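Local coordinates for protein Maltose/maltodextrin transport permease homologue (Bdellovibrio bacteriovorus HD100, PDB 6FFL) that binds maltotriose in its periplasmic-type solute-binding domain, here separated from the transmembrane permease part to which it is fused, and probably serves maltose and maltodextrin uptake, at residues E134-E137 / L138-M142; F199-K202 / L203-D207; A286-K289 / L290-L294; N313-A316 / R317-D320. All coordinates share one frame; numbering follows the deposited sequence.

Interaction 1: E134-E137 / L138-M142; sequences ELIE and LGKKM
I136 and K140 run side by side on one flank of helix 132-142, both pointing the same way, and the CG2 methyl of I136 rests against CE of K140 at 3.7 Å. The torsions suit this pairing. In I136 the CG2 branch stands opposite the backbone N, while K140 CG is opposite its own carbonyl carbon and the chain beyond is fully extended (chi2 -180°), which carries the methylenes back along the helix past the preceding turn. On the way K140 CG passes 3.2 Å from I136 O, the same carbonyl that accepts the backbone N of K140 at 2.9 Å. Four successive i to i+4 bonds hold this frame, from L138 N to E134 O through K141 N to E137 O, the last being the longest at 3.2 Å. G139 lies in the middle, its N bonded to L135 O.

Around this turn, L135 and L138 pack on M230 of strand 228-234, and I136 reaches K202 and L203 of helix 191-205. The carboxylate of E134 forms a salt bridge with K130, and E137 OE1 is bonded to Q133 NE2. The lysine beside I136 thus contributes its hydrocarbon length to apolar packing and projects its ammonium beyond the methyl, where a long, weak ion pair with D207 OD1 probably adds only modest electrostatic attraction.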
ATOM      1  N   GLU A 134      -9.917  23.472   4.435  1.00 17.25           N
ATOM      2  CA  GLU A 134     -10.638  23.383   3.168  1.00 17.04           C
ATOM      3  C   GLU A 134     -11.256  22.005   2.982  1.00 17.59           C
ATOM      4  O   GLU A 134     -12.377  21.880   2.474  1.00 19.17           O
ATOM      5  CB  GLU A 134      -9.694  23.680   2.001  1.00 18.35           C
ATOM      6  CG  GLU A 134      -9.314  25.144   1.864  1.00 18.30           C
ATOM      7  CD  GLU A 134      -8.436  25.404   0.650  1.00 27.02           C
ATOM      8  OE1 GLU A 134      -8.236  24.469  -0.162  1.00 26.17           O
ATOM      9  OE2 GLU A 134      -7.954  26.548   0.507  1.00 26.38           O
ATOM     10  N   LEU A 135     -10.521  20.957   3.354  1.00 14.15           N
ATOM     11  CA  LEU A 135     -11.046  19.601   3.219  1.00 14.81           C
ATOM     12  C   LEU A 135     -12.335  19.431   4.011  1.00 15.02           C
ATOM     13  O   LEU A 135     -13.309  18.843   3.520  1.00 18.40           O
ATOM     14  CB  LEU A 135      -9.993  18.594   3.679  1.00 15.11           C
ATOM     15  CG  LEU A 135     -10.458  17.146   3.831  1.00 16.75           C
ATOM     16  CD1 LEU A 135     -10.658  16.567   2.456  1.00 16.65           C
ATOM     17  CD2 LEU A 135      -9.410  16.351   4.607  1.00 18.13           C
ATOM     18  N   ILE A 136     -12.379  19.979   5.225  1.00 15.20           N
ATOM     19  CA  ILE A 136     -13.560  19.801   6.061  1.00 13.24           C
ATOM     20  C   ILE A 136     -14.719  20.640   5.546  1.00 16.89           C
ATOM     21  O   ILE A 136     -15.865  20.177   5.510  1.00 19.50           O
ATOM     22  CB  ILE A 136     -13.217  20.129   7.525  1.00 17.73           C
ATOM     23  CG1 ILE A 136     -12.298  19.032   8.072  1.00 16.82           C
ATOM     24  CG2 ILE A 136     -14.478  20.260   8.343  1.00 20.92           C
ATOM     25  CD1 ILE A 136     -11.482  19.459   9.306  1.00 21.28           C
ATOM     26  N   GLU A 137     -14.450  21.891   5.163  1.00 19.41           N
ATOM     27  CA  GLU A 137     -15.504  22.749   4.627  1.00 21.23           C
ATOM     28  C   GLU A 137     -16.135  22.133   3.383  1.00 20.91           C
ATOM     29  O   GLU A 137     -17.367  22.063   3.260  1.00 19.35           O
ATOM     30  CB  GLU A 137     -14.933  24.132   4.308  1.00 27.89           C
ATOM     31  CG  GLU A 137     -15.157  25.185   5.383  1.00 56.30           C
ATOM     32  CD  GLU A 137     -13.992  26.166   5.498  1.00 78.08           C
ATOM     33  OE1 GLU A 137     -13.862  26.821   6.556  1.00 81.26           O
ATOM     34  OE2 GLU A 137     -13.205  26.278   4.528  1.00 84.60           O
ATOM     35  N   LEU A 138     -15.301  21.729   2.423  1.00 17.15           N
ATOM     36  CA  LEU A 138     -15.805  21.067   1.226  1.00 17.98           C
ATOM     37  C   LEU A 138     -16.485  19.750   1.572  1.00 20.00           C
ATOM     38  O   LEU A 138     -17.550  19.430   1.034  1.00 21.58           O
ATOM     39  CB  LEU A 138     -14.655  20.831   0.248  1.00 17.28           C
ATOM     40  CG  LEU A 138     -14.960  20.273  -1.137  1.00 22.23           C
ATOM     41  CD1 LEU A 138     -15.925  21.192  -1.891  1.00 23.55           C
ATOM     42  CD2 LEU A 138     -13.646  20.099  -1.886  1.00 19.58           C
ATOM     43  N   GLY A 139     -15.875  18.968   2.466  1.00 15.26           N
ATOM     44  CA  GLY A 139     -16.471  17.702   2.860  1.00 15.81           C
ATOM     45  C   GLY A 139     -17.864  17.856   3.441  1.00 20.35           C
ATOM     46  O   GLY A 139     -18.741  17.026   3.194  1.00 16.35           O
ATOM     47  N   LYS A 140     -18.086  18.909   4.236  1.00 15.04           N
ATOM     48  CA  LYS A 140     -19.421  19.149   4.775  1.00 18.49           C
ATOM     49  C   LYS A 140     -20.406  19.486   3.664  1.00 21.19           C
ATOM     50  O   LYS A 140     -21.548  19.013   3.676  1.00 23.55           O
ATOM     51  CB  LYS A 140     -19.389  20.278   5.806  1.00 23.70           C
ATOM     52  CG  LYS A 140     -18.665  19.941   7.110  1.00 21.83           C
ATOM     53  CD  LYS A 140     -18.699  21.131   8.074  1.00 26.61           C
ATOM     54  CE  LYS A 140     -17.944  20.834   9.362  1.00 30.53           C
ATOM     55  NZ  LYS A 140     -17.916  22.023  10.254  1.00 36.52           N
ATOM     56  N   LYS A 141     -19.989  20.305   2.697  1.00 19.67           N
ATOM     57  CA  LYS A 141     -20.907  20.654   1.616  1.00 19.37           C
ATOM     58  C   LYS A 141     -21.226  19.444   0.748  1.00 19.10           C
ATOM     59  O   LYS A 141     -22.329  19.351   0.197  1.00 22.47           O
ATOM     60  CB  LYS A 141     -20.323  21.793   0.774  1.00 23.16           C
ATOM     61  CG  LYS A 141     -20.268  23.108   1.536  1.00 30.75           C
ATOM     62  CD  LYS A 141     -20.109  24.302   0.627  1.00 41.55           C
ATOM     63  CE  LYS A 141     -18.891  24.146  -0.246  1.00 47.89           C
ATOM     64  NZ  LYS A 141     -18.413  25.456  -0.762  1.00 54.11           N
ATOM     65  N   MET A 142     -20.292  18.499   0.645  1.00 17.88           N
ATOM     66  CA  MET A 142     -20.443  17.321  -0.197  1.00 19.14           C
ATOM     67  C   MET A 142     -21.131  16.154   0.507  1.00 23.03           C
ATOM     68  O   MET A 142     -21.373  15.123  -0.134  1.00 23.66           O
ATOM     69  CB  MET A 142     -19.069  16.868  -0.695  1.00 19.26           C
ATOM     70  CG  MET A 142     -18.423  17.778  -1.721  1.00 19.27           C
ATOM     71  SD  MET A 142     -19.443  17.960  -3.200  1.00 31.06           S
ATOM     72  CE  MET A 142     -18.782  19.474  -3.888  1.00 35.77           C
TER

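Interaction 2: F199-K202 / L203-D207; sequences FILK and LRDQD
K202 NZ forms a salt bridge with the carboxylate of D207, meeting OD2 at 3.0 Å on its syn lone pair and OD1 more weakly at 3.3 Å. The lysine runs out straight to CE and turns only at its last torsion (chi4 -70°), which brings the ammonium round to the acid. Its backbone is caught as well: K202 O accepts both Q206 N and D207 N, the latter at 2.9 Å, where helix 191-205 gives way to a turn. Q206 crosses the lysine chain, its NE2 lying 3.4 Å from K202 CE.

On another flank R204 grips its neighbour D205 side-on, NE to OD1 at 2.7 Å and NH2 to OD2 at 2.8 Å, which holds the guanidinium in place. L201 CD2 lies over one face of that group, 3.6 Å above the plane and offset toward the rim. D205 OD1 also pairs with K212, and R204 NH1 reaches L362 O of helix 346-362.

The inner side is apolar: L203 CG sits over one face of the F199 ring, offset toward its rim, with CD1 3.8 Å from F199 CE2. The K202-D207 salt bridge and the two bonds to K202 O thus tie the departing turn back to the helix.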
ATOM      1  N   PHE A 199      -7.869  13.539  15.272  1.00 17.01           N
ATOM      2  CA  PHE A 199      -8.231  14.154  13.995  1.00 16.49           C
ATOM      3  C   PHE A 199      -9.261  13.310  13.265  1.00 19.84           C
ATOM      4  O   PHE A 199     -10.266  13.829  12.761  1.00 19.15           O
ATOM      5  CB  PHE A 199      -6.971  14.339  13.140  1.00 18.38           C
ATOM      6  CG  PHE A 199      -7.237  14.876  11.758  1.00 18.92           C
ATOM      7  CD1 PHE A 199      -7.684  16.179  11.573  1.00 20.88           C
ATOM      8  CD2 PHE A 199      -7.040  14.071  10.649  1.00 19.80           C
ATOM      9  CE1 PHE A 199      -7.923  16.666  10.306  1.00 25.13           C
ATOM     10  CE2 PHE A 199      -7.281  14.554   9.376  1.00 19.89           C
ATOM     11  CZ  PHE A 199      -7.718  15.843   9.205  1.00 18.16           C
ATOM     12  N   ILE A 200      -9.052  11.996  13.231  1.00 17.34           N
ATOM     13  CA  ILE A 200      -9.988  11.146  12.512  1.00 18.49           C
ATOM     14  C   ILE A 200     -11.290  10.993  13.295  1.00 19.68           C
ATOM     15  O   ILE A 200     -12.375  10.957  12.706  1.00 18.82           O
ATOM     16  CB  ILE A 200      -9.318   9.805  12.180  1.00 21.67           C
ATOM     17  CG1 ILE A 200      -8.341  10.024  11.016  1.00 21.91           C
ATOM     18  CG2 ILE A 200     -10.342   8.735  11.816  1.00 18.15           C
ATOM     19  CD1 ILE A 200      -7.567   8.822  10.670  1.00 23.28           C
ATOM     20  N   LEU A 201     -11.221  10.945  14.632  1.00 15.95           N
ATOM     21  CA  LEU A 201     -12.459  10.974  15.405  1.00 16.03           C
ATOM     22  C   LEU A 201     -13.265  12.232  15.108  1.00 17.82           C
ATOM     23  O   LEU A 201     -14.499  12.191  15.037  1.00 20.70           O
ATOM     24  CB  LEU A 201     -12.166  10.882  16.906  1.00 20.68           C
ATOM     25  CG  LEU A 201     -11.768   9.530  17.476  1.00 22.95           C
ATOM     26  CD1 LEU A 201     -11.446   9.709  18.952  1.00 25.05           C
ATOM     27  CD2 LEU A 201     -12.890   8.538  17.316  1.00 23.39           C
ATOM     28  N   LYS A 202     -12.584  13.363  14.939  1.00 19.27           N
ATOM     29  CA  LYS A 202     -13.293  14.607  14.651  1.00 22.33           C
ATOM     30  C   LYS A 202     -13.959  14.546  13.282  1.00 22.51           C
ATOM     31  O   LYS A 202     -15.108  14.973  13.127  1.00 21.95           O
ATOM     32  CB  LYS A 202     -12.318  15.786  14.744  1.00 21.20           C
ATOM     33  CG  LYS A 202     -12.897  17.160  14.428  1.00 30.91           C
ATOM     34  CD  LYS A 202     -11.851  18.237  14.724  1.00 28.81           C
ATOM     35  CE  LYS A 202     -12.345  19.639  14.391  1.00 33.02           C
ATOM     36  NZ  LYS A 202     -12.467  19.844  12.921  1.00 34.86           N
ATOM     37  N   LEU A 203     -13.256  14.011  12.279  1.00 20.62           N
ATOM     38  CA  LEU A 203     -13.865  13.849  10.958  1.00 19.75           C
ATOM     39  C   LEU A 203     -15.128  12.997  11.031  1.00 19.95           C
ATOM     40  O   LEU A 203     -16.114  13.277  10.339  1.00 21.22           O
ATOM     41  CB  LEU A 203     -12.865  13.215   9.991  1.00 15.63           C
ATOM     42  CG  LEU A 203     -11.610  13.995   9.587  1.00 19.07           C
ATOM     43  CD1 LEU A 203     -10.759  13.177   8.630  1.00 16.28           C
ATOM     44  CD2 LEU A 203     -11.966  15.336   8.978  1.00 19.46           C
ATOM     45  N   ARG A 204     -15.124  11.964  11.880  1.00 19.33           N
ATOM     46  CA  ARG A 204     -16.248  11.035  11.933  1.00 19.38           C
ATOM     47  C   ARG A 204     -17.394  11.569  12.781  1.00 23.93           C
ATOM     48  O   ARG A 204     -18.564  11.414  12.412  1.00 27.30           O
ATOM     49  CB  ARG A 204     -15.777   9.676  12.475  1.00 20.92           C
ATOM     50  CG  ARG A 204     -16.832   8.564  12.447  1.00 21.14           C
ATOM     51  CD  ARG A 204     -16.400   7.344  13.293  1.00 22.38           C
ATOM     52  NE  ARG A 204     -16.502   7.638  14.720  1.00 28.88           N
ATOM     53  CZ  ARG A 204     -16.127   6.809  15.692  1.00 32.20           C
ATOM     54  NH1 ARG A 204     -15.628   5.617  15.396  1.00 29.58           N
ATOM     55  NH2 ARG A 204     -16.261   7.173  16.961  1.00 29.23           N
ATOM     56  N   ASP A 205     -17.089  12.190  13.919  1.00 19.60           N
ATOM     57  CA  ASP A 205     -18.101  12.435  14.941  1.00 21.60           C
ATOM     58  C   ASP A 205     -18.486  13.893  15.085  1.00 25.90           C
ATOM     59  O   ASP A 205     -19.598  14.187  15.521  1.00 31.55           O
ATOM     60  CB  ASP A 205     -17.614  11.923  16.303  1.00 23.38           C
ATOM     61  CG  ASP A 205     -17.397  10.432  16.308  1.00 28.09           C
ATOM     62  OD1 ASP A 205     -17.993   9.750  15.442  1.00 27.57           O
ATOM     63  OD2 ASP A 205     -16.644   9.940  17.175  1.00 36.89           O
ATOM     64  N   GLN A 206     -17.594  14.805  14.720  1.00 24.88           N
ATOM     65  CA  GLN A 206     -17.831  16.231  14.874  1.00 25.85           C
ATOM     66  C   GLN A 206     -18.157  16.884  13.534  1.00 25.96           C
ATOM     67  O   GLN A 206     -19.231  17.464  13.357  1.00 27.77           O
ATOM     68  CB  GLN A 206     -16.593  16.862  15.522  1.00 30.90           C
ATOM     69  CG  GLN A 206     -16.654  18.347  15.780  1.00 49.37           C
ATOM     70  CD  GLN A 206     -15.447  18.813  16.579  1.00 66.21           C
ATOM     71  OE1 GLN A 206     -14.882  18.049  17.367  1.00 67.13           O
ATOM     72  NE2 GLN A 206     -15.036  20.059  16.369  1.00 72.86           N
ATOM     73  N   ASP A 207     -17.237  16.795  12.578  1.00 24.87           N
ATOM     74  CA  ASP A 207     -17.522  17.315  11.248  1.00 23.89           C
ATOM     75  C   ASP A 207     -18.498  16.412  10.508  1.00 25.53           C
ATOM     76  O   ASP A 207     -19.299  16.904   9.707  1.00 24.09           O
ATOM     77  CB  ASP A 207     -16.226  17.479  10.462  1.00 27.09           C
ATOM     78  CG  ASP A 207     -15.193  18.295  11.218  1.00 31.84           C
ATOM     79  OD1 ASP A 207     -15.563  19.360  11.750  1.00 40.36           O
ATOM     80  OD2 ASP A 207     -14.021  17.874  11.265  1.00 33.13           O
TER
HETATM   81  O   HOH W   1     -10.701  16.958  11.767  1.00 38.98           O

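Interaction 3: A286-K289 / L290-L294; sequences AAVK and LLKYL
V288 lays its CG1 methyl alongside the end of the K292 chain, 3.8 Å from CE and 4.2 Å from NZ. The two side chains point the same way, one helical turn apart. V288 CG1 stands opposite its backbone N (chi1 168°), whereas the lysine leaves with CG opposite its carbonyl carbon and then stays extended to NZ. Its aliphatic part consequently travels back over the turn before it, with CG 3.4 Å from V288 O. That oxygen is already engaged by the backbone N of K292 at 3.0 Å, one of four consecutive i to i+4 bonds. The neighbouring bond, L291 N to A287 O, measures 2.9 Å, and L294 N continues the series to L290 O.

Around this pair the faces of the helix have different neighbours. L291 is packed on Y272 and L274 of strand 266-274, with V288 also touching L274. L290 faces L23 and F26 of helix 13-29, and the Y293 ring meets that of F26 with the planes about 40° apart. V288 meets V84 and L291 meets L85 of helix 82-85, while K289 lies out on the exposed side. One buried side and one exposed side make this an amphipathic alpha helix packed on a beta sheet, as in the alpha/beta lobes of periplasmic binding proteins; here helix 281-294 joins strand 266-274 to helix 13-29.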
ATOM      1  N   ALA A 286      12.631 -22.771 -12.812  1.00 23.95           N
ATOM      2  CA  ALA A 286      11.411 -22.208 -13.381  1.00 23.00           C
ATOM      3  C   ALA A 286      10.979 -20.960 -12.624  1.00 26.05           C
ATOM      4  O   ALA A 286      10.521 -19.986 -13.233  1.00 22.07           O
ATOM      5  CB  ALA A 286      10.293 -23.251 -13.379  1.00 24.66           C
ATOM      6  N   ALA A 287      11.127 -20.966 -11.295  1.00 20.81           N
ATOM      7  CA  ALA A 287      10.746 -19.798 -10.505  1.00 22.41           C
ATOM      8  C   ALA A 287      11.629 -18.602 -10.836  1.00 23.31           C
ATOM      9  O   ALA A 287      11.152 -17.461 -10.893  1.00 20.97           O
ATOM     10  CB  ALA A 287      10.823 -20.134  -9.012  1.00 22.88           C
ATOM     11  N   VAL A 288      12.921 -18.841 -11.054  1.00 21.57           N
ATOM     12  CA  VAL A 288      13.823 -17.747 -11.388  1.00 21.73           C
ATOM     13  C   VAL A 288      13.482 -17.178 -12.760  1.00 18.48           C
ATOM     14  O   VAL A 288      13.471 -15.957 -12.951  1.00 22.60           O
ATOM     15  CB  VAL A 288      15.285 -18.222 -11.289  1.00 23.56           C
ATOM     16  CG1 VAL A 288      16.238 -17.221 -11.911  1.00 23.24           C
ATOM     17  CG2 VAL A 288      15.645 -18.444  -9.822  1.00 24.67           C
ATOM     18  N   LYS A 289      13.167 -18.049 -13.725  1.00 21.14           N
ATOM     19  CA  LYS A 289      12.729 -17.582 -15.039  1.00 23.04           C
ATOM     20  C   LYS A 289      11.485 -16.714 -14.923  1.00 23.87           C
ATOM     21  O   LYS A 289      11.399 -15.646 -15.537  1.00 26.51           O
ATOM     22  CB  LYS A 289      12.458 -18.764 -15.967  1.00 25.09           C
ATOM     23  CG  LYS A 289      13.699 -19.446 -16.492  1.00 33.46           C
ATOM     24  CD  LYS A 289      13.325 -20.604 -17.396  1.00 42.57           C
ATOM     25  CE  LYS A 289      14.302 -20.748 -18.547  1.00 49.21           C
ATOM     26  NZ  LYS A 289      14.370 -22.159 -18.996  1.00 47.71           N
ATOM     27  N   LEU A 290      10.509 -17.154 -14.125  1.00 20.64           N
ATOM     28  CA  LEU A 290       9.279 -16.389 -13.975  1.00 19.85           C
ATOM     29  C   LEU A 290       9.539 -15.054 -13.290  1.00 23.42           C
ATOM     30  O   LEU A 290       8.968 -14.029 -13.681  1.00 19.23           O
ATOM     31  CB  LEU A 290       8.250 -17.207 -13.198  1.00 19.58           C
ATOM     32  CG  LEU A 290       6.872 -16.556 -13.069  1.00 24.10           C
ATOM     33  CD1 LEU A 290       6.281 -16.333 -14.458  1.00 16.93           C
ATOM     34  CD2 LEU A 290       5.955 -17.424 -12.226  1.00 22.50           C
ATOM     35  N   LEU A 291      10.392 -15.056 -12.258  1.00 20.43           N
ATOM     36  CA  LEU A 291      10.753 -13.821 -11.561  1.00 21.30           C
ATOM     37  C   LEU A 291      11.391 -12.809 -12.506  1.00 24.48           C
ATOM     38  O   LEU A 291      11.078 -11.612 -12.460  1.00 20.30           O
ATOM     39  CB  LEU A 291      11.710 -14.150 -10.412  1.00 21.70           C
ATOM     40  CG  LEU A 291      12.434 -12.995  -9.725  1.00 27.18           C
ATOM     41  CD1 LEU A 291      11.425 -12.160  -9.029  1.00 27.26           C
ATOM     42  CD2 LEU A 291      13.467 -13.514  -8.728  1.00 33.34           C
ATOM     43  N   LYS A 292      12.319 -13.264 -13.346  1.00 20.59           N
ATOM     44  CA  LYS A 292      12.941 -12.362 -14.309  1.00 20.41           C
ATOM     45  C   LYS A 292      11.921 -11.854 -15.322  1.00 23.60           C
ATOM     46  O   LYS A 292      11.945 -10.678 -15.702  1.00 20.30           O
ATOM     47  CB  LYS A 292      14.097 -13.067 -15.016  1.00 19.27           C
ATOM     48  CG  LYS A 292      15.297 -13.397 -14.113  1.00 21.09           C
ATOM     49  CD  LYS A 292      16.343 -14.193 -14.919  1.00 27.45           C
ATOM     50  CE  LYS A 292      17.615 -14.452 -14.129  1.00 30.41           C
ATOM     51  NZ  LYS A 292      18.542 -15.381 -14.861  1.00 29.36           N
ATOM     52  N   TYR A 293      11.009 -12.721 -15.765  1.00 18.09           N
ATOM     53  CA  TYR A 293       9.990 -12.292 -16.723  1.00 23.74           C
ATOM     54  C   TYR A 293       9.039 -11.261 -16.112  1.00 17.99           C
ATOM     55  O   TYR A 293       8.717 -10.244 -16.748  1.00 18.93           O
ATOM     56  CB  TYR A 293       9.212 -13.504 -17.233  1.00 19.80           C
ATOM     57  CG  TYR A 293       8.047 -13.133 -18.115  1.00 23.37           C
ATOM     58  CD1 TYR A 293       8.258 -12.647 -19.400  1.00 25.25           C
ATOM     59  CD2 TYR A 293       6.744 -13.266 -17.667  1.00 26.76           C
ATOM     60  CE1 TYR A 293       7.197 -12.299 -20.216  1.00 30.46           C
ATOM     61  CE2 TYR A 293       5.672 -12.926 -18.476  1.00 30.35           C
ATOM     62  CZ  TYR A 293       5.908 -12.441 -19.746  1.00 34.99           C
ATOM     63  OH  TYR A 293       4.850 -12.101 -20.553  1.00 44.18           O
ATOM     64  N   LEU A 294       8.562 -11.506 -14.888  1.00 19.22           N
ATOM     65  CA  LEU A 294       7.548 -10.626 -14.315  1.00 17.28           C
ATOM     66  C   LEU A 294       8.120  -9.286 -13.886  1.00 16.97           C
ATOM     67  O   LEU A 294       7.344  -8.365 -13.606  1.00 19.28           O
ATOM     68  CB  LEU A 294       6.851 -11.298 -13.124  1.00 19.23           C
ATOM     69  CG  LEU A 294       5.977 -12.505 -13.485  1.00 20.26           C
ATOM     70  CD1 LEU A 294       5.454 -13.198 -12.226  1.00 19.71           C
ATOM     71  CD2 LEU A 294       4.829 -12.094 -14.407  1.00 22.91           C
TER

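Interaction 4: N313-A316 / R317-D320; sequences NLQA and RESD
Around A316-E318 the backbone winds through a short 3-10 turn, with i to i+3 bonds from R317 N to L314 O, from E318 N to Q315 O at 3.0 Å and from S319 N to A316 O at 3.1 Å; in each the donor stands well above the carbonyl plane. An Asx motif opens the turn: N313 OD1 accepts A316 N at 2.9 Å, in the carbonyl plane and on a lone pair.

L314 and R317 lie alongside each other, pointing the same way, and the leucine CD2 lies over one face of the guanidinium, 3.8 Å above its plane and offset toward the rim. R317 stretches straight from CG to NE (chi3 177°), carrying the charged group to partners beyond the turn: NE to P311 O and NH2 in a salt bridge with D94. These fix the rotation of the guanidinium. On the outer side Q315 and E318 cross at about a right angle, NE2 of Q315 being 3.8 Å from E318 CG.

S319 takes the N-cap position of helix 320-323, its OG bonded to I321 N. A water linking the two outer side chains donates to Q315 OE1 at 2.6 Å and, weakly, to E318 OE1 at 3.4 Å.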
ATOM      1  N   ASN A 313      11.851  -0.214 -13.302  1.00 15.42           N
ATOM      2  CA  ASN A 313      13.024  -0.183 -14.163  1.00 16.86           C
ATOM      3  C   ASN A 313      13.232   1.234 -14.695  1.00 15.18           C
ATOM      4  O   ASN A 313      12.295   1.859 -15.194  1.00 16.96           O
ATOM      5  CB  ASN A 313      12.859  -1.175 -15.312  1.00 17.45           C
ATOM      6  CG  ASN A 313      14.042  -1.167 -16.254  1.00 18.31           C
ATOM      7  OD1 ASN A 313      14.192  -0.257 -17.061  1.00 18.86           O
ATOM      8  ND2 ASN A 313      14.900  -2.185 -16.143  1.00 17.12           N
ATOM      9  N   LEU A 314      14.456   1.748 -14.556  1.00 17.11           N
ATOM     10  CA  LEU A 314      14.708   3.156 -14.847  1.00 18.20           C
ATOM     11  C   LEU A 314      14.579   3.453 -16.335  1.00 22.66           C
ATOM     12  O   LEU A 314      13.976   4.462 -16.713  1.00 22.53           O
ATOM     13  CB  LEU A 314      16.095   3.563 -14.328  1.00 16.61           C
ATOM     14  CG  LEU A 314      16.260   3.416 -12.799  1.00 18.83           C
ATOM     15  CD1 LEU A 314      17.676   3.738 -12.343  1.00 22.08           C
ATOM     16  CD2 LEU A 314      15.238   4.269 -12.030  1.00 21.03           C
ATOM     17  N   GLN A 315      15.134   2.594 -17.199  1.00 17.44           N
ATOM     18  CA  GLN A 315      15.009   2.843 -18.633  1.00 18.26           C
ATOM     19  C   GLN A 315      13.566   2.702 -19.116  1.00 17.98           C
ATOM     20  O   GLN A 315      13.173   3.369 -20.082  1.00 18.60           O
ATOM     21  CB  GLN A 315      15.921   1.909 -19.437  1.00 18.98           C
ATOM     22  CG  GLN A 315      16.053   2.278 -20.939  1.00 20.06           C
ATOM     23  CD  GLN A 315      16.537   3.708 -21.185  1.00 21.70           C
ATOM     24  OE1 GLN A 315      17.255   4.284 -20.378  1.00 21.58           O
ATOM     25  NE2 GLN A 315      16.150   4.277 -22.332  1.00 22.05           N
ATOM     26  N   ALA A 316      12.769   1.845 -18.476  1.00 17.18           N
ATOM     27  CA  ALA A 316      11.372   1.690 -18.888  1.00 17.26           C
ATOM     28  C   ALA A 316      10.587   2.989 -18.735  1.00 21.11           C
ATOM     29  O   ALA A 316       9.583   3.195 -19.430  1.00 19.89           O
ATOM     30  CB  ALA A 316      10.692   0.585 -18.075  1.00 16.27           C
ATOM     31  N   ARG A 317      11.023   3.870 -17.832  1.00 18.36           N
ATOM     32  CA  ARG A 317      10.348   5.142 -17.616  1.00 21.58           C
ATOM     33  C   ARG A 317      10.510   6.105 -18.785  1.00 23.12           C
ATOM     34  O   ARG A 317       9.838   7.142 -18.802  1.00 22.60           O
ATOM     35  CB  ARG A 317      10.869   5.793 -16.342  1.00 19.33           C
ATOM     36  CG  ARG A 317      10.582   4.981 -15.078  1.00 19.06           C
ATOM     37  CD  ARG A 317      11.161   5.634 -13.849  1.00 16.96           C
ATOM     38  NE  ARG A 317      10.825   4.873 -12.645  1.00 18.37           N
ATOM     39  CZ  ARG A 317      11.251   5.172 -11.424  1.00 22.39           C
ATOM     40  NH1 ARG A 317      12.043   6.219 -11.232  1.00 23.42           N
ATOM     41  NH2 ARG A 317      10.878   4.420 -10.393  1.00 17.92           N
ATOM     42  N   GLU A 318      11.387   5.805 -19.744  1.00 21.31           N
ATOM     43  CA  GLU A 318      11.500   6.636 -20.938  1.00 20.14           C
ATOM     44  C   GLU A 318      10.447   6.305 -21.994  1.00 22.63           C
ATOM     45  O   GLU A 318      10.380   6.991 -23.023  1.00 26.41           O
ATOM     46  CB  GLU A 318      12.914   6.507 -21.526  1.00 23.33           C
ATOM     47  CG  GLU A 318      14.027   6.911 -20.563  1.00 26.71           C
ATOM     48  CD  GLU A 318      13.993   8.393 -20.184  1.00 49.13           C
ATOM     49  OE1 GLU A 318      14.830   8.809 -19.351  1.00 58.01           O
ATOM     50  OE2 GLU A 318      13.150   9.144 -20.722  1.00 49.22           O
ATOM     51  N   SER A 319       9.616   5.298 -21.750  1.00 19.57           N
ATOM     52  CA  SER A 319       8.552   4.929 -22.673  1.00 27.07           C
ATOM     53  C   SER A 319       7.481   6.011 -22.752  1.00 29.42           C
ATOM     54  O   SER A 319       7.166   6.685 -21.764  1.00 26.04           O
ATOM     55  CB  SER A 319       7.916   3.607 -22.233  1.00 32.80           C
ATOM     56  OG  SER A 319       6.786   3.282 -23.022  1.00 28.09           O
ATOM     57  N   ASP A 320       6.913   6.162 -23.955  1.00 25.57           N
ATOM     58  CA  ASP A 320       5.731   7.007 -24.139  1.00 25.66           C
ATOM     59  C   ASP A 320       4.601   6.616 -23.200  1.00 24.05           C
ATOM     60  O   ASP A 320       3.796   7.468 -22.805  1.00 26.58           O
ATOM     61  CB  ASP A 320       5.233   6.906 -25.581  1.00 25.71           C
ATOM     62  CG  ASP A 320       5.962   7.844 -26.513  1.00 43.62           C
ATOM     63  OD1 ASP A 320       5.785   7.705 -27.741  1.00 54.38           O
ATOM     64  OD2 ASP A 320       6.722   8.703 -26.016  1.00 44.18           O
TER
HETATM   65  O   HOH W   2      17.589   6.800 -19.637  1.00 26.72           O

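How the interactions relate
From the N terminus the four contacts follow in series; each is local to a helix or turn, so none closes a long loop, and none nests within or crosses another. Interactions 1 and 2 are the only pair that touch: I136 CG2 lies 3.6 Å from D207 CG, and I136 CG1 packs on L203 CD2, tying helix 132-142 to the end of helix 191-205. Interaction 3, on the opposite side of the chain's centre from both, joins helix 281-294 to strand 266-274 and helix 13-29. Interaction 4 follows helix 297-307 and strand 310-311 and leads into helix 320-323; its nearest atoms lie about 9 Å from interaction 3.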